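HTH-type transcriptional repressor NemR (Escherichia coli, PDB 4YZE) represses transcription of the nemRA-gloA operon by binding the NemR box, and responds to electrophiles and reactive chlorine species. Local coordinates at residues Val111-Ser114 with Ala115-Ser118; Ser53-Ala56 with Phe57-Met61. The protein carries 5 engineered substitutions. One frame throughout, in Å; residues are numbered along the deposited sequence.

Interaction 1: residues Val111-Ser114 with Ala115-Ser118; sequences VKLS and AEVS. Engineered in segment 115-118: Ser118 (natural residue Cys).
Leu113 O accepts from Glu116 N (3.0 Å, N-H...O 155°) at the C-terminal part of helix 109-114, where a type I beta turn runs from Ser114 to Val117, in the TetR-type C-terminal domain. Val117 N closes that turn on Ser114 O with a nearly straight bond of 3.1 Å. Both are i to i+3 bonds. The hydroxyl of Ser114 folds back along the helix: with OG lodged between its own N and carbonyl carbon (chi1 76°), it donates to Val111 O at a short 2.5 Å, so this buried carbonyl is met by a side chain. Replacing Ser114 with an alanine would probably leave Val111 O without that donor and open a gap beside Leu174 of the second subunit. Glu116 sends its extended chain across Leu113, OE2 lying 3.8 Å from Leu113 CD1. Its carboxylate is satisfied farther off, OE1 taking a hydrogen bond from Thr29 N of the DNA-binding domain; Lys112 NZ stays 5.6 Å from Glu116 OE2. Leu174 of the second subunit packs on Ser114, and Ala115 meets Ala115 of that subunit. Engineered Ser118, a cysteine in nature that forms a transient interchain disulfide under electrophile stress, ends the segment. Val117 places CG1 3.5 Å from Leu113 O and CG2 3.1 Å from Ser114 O.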
# COMPACT_ATOMS: atom_id res chain seq x y z
N VAL A 111 6.74 -2.31 0.09
CA VAL A 111 5.64 -1.97 0.98
C VAL A 111 6.11 -1.16 2.19
O VAL A 111 5.52 -0.13 2.51
CB VAL A 111 4.89 -3.21 1.45
CG1 VAL A 111 3.63 -2.79 2.19
CG2 VAL A 111 4.52 -4.08 0.27
N LYS A 112 7.16 -1.63 2.85
CA LYS A 112 7.70 -0.92 4.00
C LYS A 112 8.24 0.45 3.62
O LYS A 112 8.06 1.43 4.35
CB LYS A 112 8.81 -1.74 4.65
CG LYS A 112 9.33 -1.14 5.95
CD LYS A 112 8.97 -2.02 7.14
CE LYS A 112 9.71 -1.61 8.42
NZ LYS A 112 8.90 -0.71 9.26
N LEU A 113 8.94 0.53 2.49
CA LEU A 113 9.60 1.78 2.13
C LEU A 113 8.65 2.80 1.46
O LEU A 113 8.94 3.99 1.38
CB LEU A 113 10.87 1.52 1.31
CG LEU A 113 12.17 1.42 2.13
CD1 LEU A 113 12.03 0.51 3.35
CD2 LEU A 113 13.34 0.94 1.27
N SER A 114 7.49 2.31 1.01
CA SER A 114 6.38 3.19 0.64
C SER A 114 6.22 4.37 1.61
O SER A 114 6.25 5.53 1.21
CB SER A 114 5.10 2.39 0.69
OG SER A 114 4.72 2.20 2.05
N ALA A 115 6.07 4.07 2.90
CA ALA A 115 5.73 5.12 3.86
C ALA A 115 6.89 6.06 4.18
O ALA A 115 6.79 6.91 5.07
CB ALA A 115 5.17 4.52 5.12
N GLU A 116 8.00 5.92 3.45
CA GLU A 116 9.16 6.78 3.64
C GLU A 116 9.48 7.60 2.41
O GLU A 116 10.35 8.49 2.48
CB GLU A 116 10.40 5.96 4.01
CG GLU A 116 10.44 5.41 5.42
CD GLU A 116 11.45 4.27 5.56
OE1 GLU A 116 12.66 4.52 5.37
OE2 GLU A 116 11.02 3.13 5.84
N VAL A 117 8.82 7.31 1.28
CA VAL A 117 9.16 7.97 0.02
C VAL A 117 9.06 9.48 0.19
O VAL A 117 9.84 10.24 -0.40
CB VAL A 117 8.35 7.45 -1.21
CG1 VAL A 117 8.72 6.02 -1.51
CG2 VAL A 117 6.84 7.59 -1.02
N SER A 118 8.12 9.89 1.03
CA SER A 118 8.06 11.24 1.58
C SER A 118 9.44 11.76 1.97
O SER A 118 9.85 12.85 1.55
CB SER A 118 7.14 11.26 2.80
OG SER A 118 6.28 10.12 2.81

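Interaction 2: residues Ser53-Ala56 with Phe57-Met61; sequences SKEA and FGVAM
Phe57 N donates to Ser53 O (3.0 Å), the first of five successive i to i+4 bonds that wind the opening turns of helix 54-79. Ser53 takes part twice, because its OG also accepts from Ala56 N at 3.3 Å and so occupies an amide that has no preceding helical carbonyl. The CB of Phe57 rests 3.3 Å from Lys54 O, and that oxygen lies at the ring edge, near the ring plane. With CG anti to the backbone N (chi1 172°), the ring is carried away from the first turn and packs on Leu15 and Leu16 of helix 10-26, meeting Phe51 edge-to-face. Gly58 contributes backbone alone, its N bound to Lys54 O at 3.0 Å; the lysine's own ammonium group donates to Met31 O and Phe28 O. Val59 N reaches Glu55 O at 3.2 Å, and here the side chains meet as well. The two run alongside one another and point the same way, bringing Val59 CG2 3.9 Å from Glu55 OE2. A bend at chi2 (-95°) turns the Glu55 carboxylate, whose OE2 is hydrogen-bonded with Ser121 OG, while OE1 forms a salt bridge with Arg52. Val59 also packs on Asp123 and Met124 of helix 122-148. Ala60 N follows on Ala56 O with a nearly straight bond (175°). Met61 N continues the series on Phe57 O, and its side chain packs against Phe28 and engineered Ser23. A serine N-cap thus starts the helix that follows the helix-turn-helix of a TetR-family DNA-binding domain.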
# COMPACT_ATOMS: atom_id res chain seq x y z
N SER A 53 28.07 7.49 0.81
CA SER A 53 27.21 7.85 1.93
C SER A 53 26.10 6.84 2.17
O SER A 53 25.96 5.86 1.43
CB SER A 53 26.57 9.21 1.67
OG SER A 53 25.69 9.13 0.56
N LYS A 54 25.31 7.10 3.20
CA LYS A 54 24.18 6.24 3.51
C LYS A 54 23.20 6.27 2.35
O LYS A 54 22.62 5.23 1.98
CB LYS A 54 23.48 6.69 4.79
CG LYS A 54 22.27 5.82 5.13
CD LYS A 54 21.40 6.41 6.22
CE LYS A 54 20.30 5.44 6.59
NZ LYS A 54 19.22 6.03 7.42
N GLU A 55 23.03 7.45 1.76
CA GLU A 55 22.10 7.61 0.65
C GLU A 55 22.55 6.77 -0.54
O GLU A 55 21.74 6.09 -1.16
CB GLU A 55 21.98 9.08 0.24
CG GLU A 55 20.98 9.30 -0.94
CD GLU A 55 21.64 9.33 -2.32
OE1 GLU A 55 22.88 9.22 -2.39
OE2 GLU A 55 20.93 9.48 -3.33
N ALA A 56 23.84 6.84 -0.85
CA ALA A 56 24.40 6.10 -1.98
C ALA A 56 24.17 4.59 -1.78
O ALA A 56 23.77 3.86 -2.70
CB ALA A 56 25.88 6.42 -2.14
N PHE A 57 24.43 4.16 -0.55
CA PHE A 57 24.23 2.78 -0.15
C PHE A 57 22.79 2.30 -0.37
O PHE A 57 22.57 1.18 -0.86
CB PHE A 57 24.61 2.65 1.32
CG PHE A 57 24.27 1.33 1.90
CD1 PHE A 57 25.12 0.25 1.72
CD2 PHE A 57 23.10 1.16 2.61
CE1 PHE A 57 24.81 -0.98 2.26
CE2 PHE A 57 22.78 -0.06 3.15
CZ PHE A 57 23.64 -1.14 2.97
N GLY A 58 21.83 3.13 0.02
CA GLY A 58 20.42 2.81 -0.18
C GLY A 58 20.06 2.57 -1.64
O GLY A 58 19.31 1.65 -1.94
N VAL A 59 20.59 3.39 -2.54
CA VAL A 59 20.33 3.23 -3.97
C VAL A 59 20.87 1.88 -4.45
O VAL A 59 20.16 1.11 -5.11
CB VAL A 59 20.97 4.33 -4.82
CG1 VAL A 59 20.53 4.18 -6.29
CG2 VAL A 59 20.57 5.69 -4.30
N ALA A 60 22.13 1.59 -4.10
CA ALA A 60 22.75 0.32 -4.42
C ALA A 60 21.96 -0.85 -3.80
O ALA A 60 21.75 -1.88 -4.46
CB ALA A 60 24.20 0.30 -3.94
N MET A 61 21.52 -0.67 -2.55
CA MET A 61 20.71 -1.68 -1.88
C MET A 61 19.43 -1.97 -2.67
O MET A 61 19.12 -3.12 -2.96
CB MET A 61 20.34 -1.21 -0.48
CG MET A 61 19.43 -2.18 0.29
SD MET A 61 18.97 -1.54 1.94
CE MET A 61 17.70 -0.34 1.47

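From the N terminus, the chain passes helix 10-26 and the helix-turn-helix before reaching interaction 2, which starts helix 54-79. It then runs along that helix, through helix 84-97 and the small hairpin of strands 100-101 and 104-105, to interaction 1 on helix 109-114 and the loop after it. Each contact is local, within one continuous stretch, so neither closes a long loop; they follow in series without nesting or crossing. The centres of interactions 1 and 2 lie about 16 Å apart. The nearest atoms of interactions 1 and 2 are about 5 Å apart and do not touch. Both border helix 122-148 and the Phe28 region, so between them they join the DNA-binding domain to the C-terminal domain, and interaction 1 also reaches the second subunit.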